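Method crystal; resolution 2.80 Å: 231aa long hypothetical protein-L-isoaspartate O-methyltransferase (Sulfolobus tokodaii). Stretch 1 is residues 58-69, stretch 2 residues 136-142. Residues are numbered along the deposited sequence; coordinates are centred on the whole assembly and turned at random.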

ATOM      1  N   LEU B  58     -19.795  19.066  13.249  1.00 32.85           N
ATOM      2  CA  LEU B  58     -20.474  18.131  12.376  1.00 30.09           C
ATOM      3  C   LEU B  58     -21.928  17.948  12.811  1.00 31.04           C
ATOM      4  O   LEU B  58     -22.851  18.094  11.985  1.00 29.36           O
ATOM      5  CB  LEU B  58     -19.757  16.792  12.397  1.00 27.44           C
ATOM      6  CG  LEU B  58     -19.466  16.178  11.036  1.00 24.50           C
ATOM      7  CD1 LEU B  58     -19.209  14.740  11.244  1.00 25.51           C
ATOM      8  CD2 LEU B  58     -20.633  16.313  10.099  1.00 23.86           C
ATOM      9  N   GLY B  59     -22.121  17.620  14.099  1.00 30.85           N
ATOM     10  CA  GLY B  59     -23.458  17.423  14.660  1.00 29.65           C
ATOM     11  C   GLY B  59     -24.471  18.546  14.414  1.00 28.74           C
ATOM     12  O   GLY B  59     -25.623  18.314  14.008  1.00 27.28           O
ATOM     13  N   ILE B  60     -24.048  19.777  14.656  1.00 27.67           N
ATOM     14  CA  ILE B  60     -24.932  20.919  14.456  1.00 28.01           C
ATOM     15  C   ILE B  60     -25.277  21.070  12.979  1.00 28.81           C
ATOM     16  O   ILE B  60     -26.410  21.444  12.621  1.00 27.41           O
ATOM     17  CB  ILE B  60     -24.276  22.213  14.988  1.00 26.33           C
ATOM     18  CG1 ILE B  60     -23.933  22.032  16.467  1.00 25.16           C
ATOM     19  CG2 ILE B  60     -25.219  23.387  14.818  1.00 24.35           C
ATOM     20  CD1 ILE B  60     -25.123  21.510  17.288  1.00 20.23           C
ATOM     21  N   PHE B  61     -24.294  20.782  12.128  1.00 28.80           N
ATOM     22  CA  PHE B  61     -24.505  20.858  10.692  1.00 30.58           C
ATOM     23  C   PHE B  61     -25.556  19.815  10.280  1.00 30.91           C
ATOM     24  O   PHE B  61     -26.480  20.105   9.523  1.00 29.10           O
ATOM     25  CB  PHE B  61     -23.185  20.612   9.931  1.00 31.68           C
ATOM     26  CG  PHE B  61     -23.361  20.521   8.445  1.00 31.30           C
ATOM     27  CD1 PHE B  61     -23.838  21.614   7.717  1.00 32.00           C
ATOM     28  CD2 PHE B  61     -23.159  19.315   7.783  1.00 31.48           C
ATOM     29  CE1 PHE B  61     -24.122  21.503   6.349  1.00 31.57           C
ATOM     30  CE2 PHE B  61     -23.437  19.189   6.414  1.00 31.77           C
ATOM     31  CZ  PHE B  61     -23.922  20.283   5.696  1.00 32.35           C
HETATM   32  N   MSE B  62     -25.413  18.598  10.791  1.00 33.12           N
HETATM   33  CA  MSE B  62     -26.354  17.539  10.479  1.00 35.75           C
HETATM   34  C   MSE B  62     -27.770  17.864  10.937  1.00 35.39           C
HETATM   35  O   MSE B  62     -28.729  17.729  10.164  1.00 33.50           O
HETATM   36  CB  MSE B  62     -25.871  16.240  11.095  1.00 39.67           C
HETATM   37  CG  MSE B  62     -24.504  15.847  10.573  1.00 44.91           C
HETATM   38 SE   MSE B  62     -23.929  14.068  11.071  1.00 52.46          SE
HETATM   39  CE  MSE B  62     -22.508  14.579  12.262  1.00 51.06           C
ATOM     40  N   LEU B  63     -27.907  18.305  12.187  1.00 35.33           N
ATOM     41  CA  LEU B  63     -29.227  18.663  12.694  1.00 34.23           C
ATOM     42  C   LEU B  63     -29.791  19.835  11.903  1.00 34.39           C
ATOM     43  O   LEU B  63     -30.979  19.857  11.589  1.00 35.60           O
ATOM     44  CB  LEU B  63     -29.167  19.026  14.174  1.00 33.07           C
ATOM     45  CG  LEU B  63     -28.715  17.915  15.136  1.00 34.25           C
ATOM     46  CD1 LEU B  63     -28.948  18.375  16.565  1.00 30.88           C
ATOM     47  CD2 LEU B  63     -29.471  16.611  14.852  1.00 33.88           C
ATOM     48  N   ASP B  64     -28.943  20.802  11.560  1.00 34.26           N
ATOM     49  CA  ASP B  64     -29.408  21.955  10.800  1.00 32.85           C
ATOM     50  C   ASP B  64     -29.940  21.495   9.444  1.00 33.05           C
ATOM     51  O   ASP B  64     -30.942  22.007   8.941  1.00 33.06           O
ATOM     52  CB  ASP B  64     -28.274  22.972  10.637  1.00 30.73           C
ATOM     53  CG  ASP B  64     -28.780  24.380  10.284  1.00 31.65           C
ATOM     54  OD1 ASP B  64     -29.967  24.696  10.567  1.00 28.99           O
ATOM     55  OD2 ASP B  64     -27.976  25.183   9.742  1.00 28.99           O
ATOM     56  N   GLU B  65     -29.290  20.498   8.867  1.00 33.72           N
ATOM     57  CA  GLU B  65     -29.699  19.969   7.573  1.00 34.05           C
ATOM     58  C   GLU B  65     -30.927  19.068   7.664  1.00 34.00           C
ATOM     59  O   GLU B  65     -31.538  18.758   6.635  1.00 32.34           O
ATOM     60  CB  GLU B  65     -28.546  19.180   6.959  1.00 36.75           C
ATOM     61  CG  GLU B  65     -27.422  20.029   6.388  1.00 41.31           C
ATOM     62  CD  GLU B  65     -27.820  20.709   5.088  1.00 44.26           C
ATOM     63  OE1 GLU B  65     -28.310  20.020   4.172  1.00 45.76           O
ATOM     64  OE2 GLU B  65     -27.641  21.936   4.974  1.00 46.29           O
ATOM     65  N   LEU B  66     -31.271  18.648   8.887  1.00 33.79           N
ATOM     66  CA  LEU B  66     -32.407  17.757   9.144  1.00 33.56           C
ATOM     67  C   LEU B  66     -33.753  18.451   8.999  1.00 35.40           C
ATOM     68  O   LEU B  66     -34.803  17.789   8.913  1.00 34.31           O
ATOM     69  CB  LEU B  66     -32.308  17.170  10.552  1.00 33.96           C
ATOM     70  CG  LEU B  66     -32.385  15.649  10.798  1.00 34.01           C
ATOM     71  CD1 LEU B  66     -32.696  15.447  12.263  1.00 31.56           C
ATOM     72  CD2 LEU B  66     -33.445  14.958   9.953  1.00 31.47           C
ATOM     73  N   ASP B  67     -33.720  19.787   8.995  1.00 36.93           N
ATOM     74  CA  ASP B  67     -34.921  20.600   8.860  1.00 36.58           C
ATOM     75  C   ASP B  67     -35.903  20.244   9.973  1.00 36.47           C
ATOM     76  O   ASP B  67     -36.976  19.695   9.749  1.00 35.77           O
ATOM     77  CB  ASP B  67     -35.531  20.390   7.464  1.00 38.81           C
ATOM     78  CG  ASP B  67     -36.775  21.261   7.206  1.00 44.23           C
ATOM     79  OD1 ASP B  67     -36.765  22.477   7.537  1.00 45.40           O
ATOM     80  OD2 ASP B  67     -37.766  20.728   6.646  1.00 47.04           O
ATOM     81  N   LEU B  68     -35.516  20.577  11.193  1.00 37.10           N
ATOM     82  CA  LEU B  68     -36.334  20.297  12.347  1.00 38.06           C
ATOM     83  C   LEU B  68     -37.288  21.438  12.699  1.00 42.76           C
ATOM     84  O   LEU B  68     -36.891  22.602  12.717  1.00 42.94           O
ATOM     85  CB  LEU B  68     -35.423  20.018  13.529  1.00 34.19           C
ATOM     86  CG  LEU B  68     -34.542  18.772  13.448  1.00 32.20           C
ATOM     87  CD1 LEU B  68     -33.506  18.782  14.587  1.00 26.49           C
ATOM     88  CD2 LEU B  68     -35.434  17.530  13.496  1.00 28.00           C
ATOM     89  N   HIS B  69     -38.553  21.109  12.962  1.00 48.00           N
ATOM     90  CA  HIS B  69     -39.536  22.112  13.373  1.00 52.09           C
ATOM     91  C   HIS B  69     -40.626  21.550  14.305  1.00 52.53           C
ATOM     92  O   HIS B  69     -40.682  20.346  14.559  1.00 52.97           O
ATOM     93  CB  HIS B  69     -40.146  22.844  12.154  1.00 55.30           C
ATOM     94  CG  HIS B  69     -40.715  21.943  11.100  1.00 61.14           C
ATOM     95  ND1 HIS B  69     -41.874  21.223  11.280  1.00 64.95           N
ATOM     96  CD2 HIS B  69     -40.293  21.671   9.838  1.00 64.36           C
ATOM     97  CE1 HIS B  69     -42.149  20.540  10.175  1.00 65.52           C
ATOM     98  NE2 HIS B  69     -41.206  20.797   9.288  1.00 67.21           N
ATOM     99  N   ASP B 136     -40.909  11.709  11.063  1.00 34.53           N
ATOM    100  CA  ASP B 136     -40.750  12.832  10.149  1.00 35.05           C
ATOM    101  C   ASP B 136     -39.295  12.932   9.730  1.00 33.81           C
ATOM    102  O   ASP B 136     -38.990  13.260   8.591  1.00 34.61           O
ATOM    103  CB  ASP B 136     -41.171  14.142  10.828  1.00 37.14           C
ATOM    104  CG  ASP B 136     -42.681  14.247  11.007  1.00 38.47           C
ATOM    105  OD1 ASP B 136     -43.358  14.643  10.024  1.00 34.88           O
ATOM    106  OD2 ASP B 136     -43.176  13.917  12.122  1.00 38.73           O
ATOM    107  N   ARG B 137     -38.405  12.612  10.659  1.00 31.98           N
ATOM    108  CA  ARG B 137     -36.982  12.708  10.425  1.00 29.76           C
ATOM    109  C   ARG B 137     -36.258  11.566  11.121  1.00 30.49           C
ATOM    110  O   ARG B 137     -36.767  10.990  12.093  1.00 30.41           O
ATOM    111  CB  ARG B 137     -36.459  14.024  11.016  1.00 27.95           C
ATOM    112  CG  ARG B 137     -37.207  15.282  10.617  1.00 27.70           C
ATOM    113  CD  ARG B 137     -36.806  15.753   9.248  1.00 28.36           C
ATOM    114  NE  ARG B 137     -37.965  16.036   8.418  1.00 30.14           N
ATOM    115  CZ  ARG B 137     -38.218  17.224   7.897  1.00 28.67           C
ATOM    116  NH1 ARG B 137     -37.376  18.207   8.143  1.00 29.15           N
ATOM    117  NH2 ARG B 137     -39.285  17.418   7.131  1.00 27.11           N
ATOM    118  N   VAL B 138     -35.054  11.268  10.629  1.00 30.00           N
ATOM    119  CA  VAL B 138     -34.194  10.254  11.210  1.00 27.50           C
ATOM    120  C   VAL B 138     -32.733  10.694  11.088  1.00 29.28           C
ATOM    121  O   VAL B 138     -32.302  11.150  10.029  1.00 30.83           O
ATOM    122  CB  VAL B 138     -34.335   8.910  10.504  1.00 25.58           C
ATOM    123  CG1 VAL B 138     -33.362   7.938  11.119  1.00 22.35           C
ATOM    124  CG2 VAL B 138     -35.751   8.400  10.608  1.00 22.45           C
ATOM    125  N   VAL B 139     -31.975  10.577  12.172  1.00 29.40           N
ATOM    126  CA  VAL B 139     -30.559  10.932  12.166  1.00 29.11           C
ATOM    127  C   VAL B 139     -29.812   9.714  12.650  1.00 29.33           C
ATOM    128  O   VAL B 139     -30.220   9.103  13.633  1.00 31.52           O
ATOM    129  CB  VAL B 139     -30.214  12.002  13.183  1.00 29.96           C
ATOM    130  CG1 VAL B 139     -28.990  12.797  12.717  1.00 29.62           C
ATOM    131  CG2 VAL B 139     -31.398  12.849  13.441  1.00 31.34           C
ATOM    132  N   VAL B 140     -28.710   9.361  12.000  1.00 28.40           N
ATOM    133  CA  VAL B 140     -27.939   8.200  12.445  1.00 25.87           C
ATOM    134  C   VAL B 140     -26.562   8.734  12.771  1.00 23.84           C
ATOM    135  O   VAL B 140     -26.047   9.508  12.005  1.00 25.25           O
ATOM    136  CB  VAL B 140     -27.887   7.133  11.325  1.00 23.96           C
ATOM    137  CG1 VAL B 140     -27.409   5.790  11.888  1.00 20.57           C
ATOM    138  CG2 VAL B 140     -29.270   7.000  10.700  1.00 16.38           C
ATOM    139  N   TRP B 141     -25.976   8.343  13.896  1.00 23.13           N
ATOM    140  CA  TRP B 141     -24.667   8.855  14.285  1.00 23.86           C
ATOM    141  C   TRP B 141     -23.553   7.843  14.142  1.00 24.40           C
ATOM    142  O   TRP B 141     -22.608   7.806  14.934  1.00 25.88           O
ATOM    143  CB  TRP B 141     -24.681   9.374  15.731  1.00 25.74           C
ATOM    144  CG  TRP B 141     -25.626  10.523  15.967  1.00 29.18           C
ATOM    145  CD1 TRP B 141     -26.837  10.461  16.578  1.00 29.48           C
ATOM    146  CD2 TRP B 141     -25.475  11.888  15.518  1.00 31.62           C
ATOM    147  NE1 TRP B 141     -27.460  11.680  16.534  1.00 31.14           N
ATOM    148  CE2 TRP B 141     -26.657  12.575  15.896  1.00 31.26           C
ATOM    149  CE3 TRP B 141     -24.468  12.586  14.835  1.00 32.45           C
ATOM    150  CZ2 TRP B 141     -26.860  13.939  15.613  1.00 30.72           C
ATOM    151  CZ3 TRP B 141     -24.680  13.958  14.551  1.00 33.60           C
ATOM    152  CH2 TRP B 141     -25.866  14.608  14.942  1.00 32.66           C
ATOM    153  N   ALA B 142     -23.682   6.994  13.141  1.00 24.93           N
ATOM    154  CA  ALA B 142     -22.660   5.993  12.858  1.00 26.25           C
ATOM    155  C   ALA B 142     -22.847   5.533  11.411  1.00 26.66           C
ATOM    156  O   ALA B 142     -23.959   5.539  10.874  1.00 27.98           O
ATOM    157  CB  ALA B 142     -22.762   4.833  13.832  1.00 24.62           C
TER

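A helix packs one side against a strand, and the contact divides into a polar end and an apolar end. The register runs from L66 beside R137 (CA to CA 6.9 Å) to G59 beside W141 (CA to CA 8.7 Å), so the chains run in opposite directions.

The polar end is built on R137. D67 takes a positive phi as the chain leaves the helix. R137 NH1 donates to L66 O at 2.7 Å, near the guanidinium plane. R137 NH1 also reaches D67 OD2 at 3.0 Å in a hydrogen-bonded salt bridge, so one nitrogen serves both a neutral carbonyl and a charged carboxylate. R137 NE is satisfied within its own stretch, by D136 O at 3.0 Å. The places of R137 NH1 and L66 O are both less sure: R137 NH1 lies 2.2 Å from D67 O, too short for a hydrogen bond, and L66 O crowds R137 CD.

Beyond this, the contacts are mostly apolar. Strand alternation sends R137 and V139 toward the helix and V138 and V140 away. L66 CD1 meets V139 CG2 at 3.1 Å, a tight approach. Farther along, the W141 ring edge receives L63 CD2 (3.8 Å to CZ2) and selenomethionine M62 CE (3.2 Å to CZ3). G59 CA lies 3.7 Å from W141 CZ3, though an ideal CB here would still stand 3.8 Å from W141 CH2, so this contact does not by itself require glycine. W141 NE1 is hydrogen-bonded elsewhere in the structure.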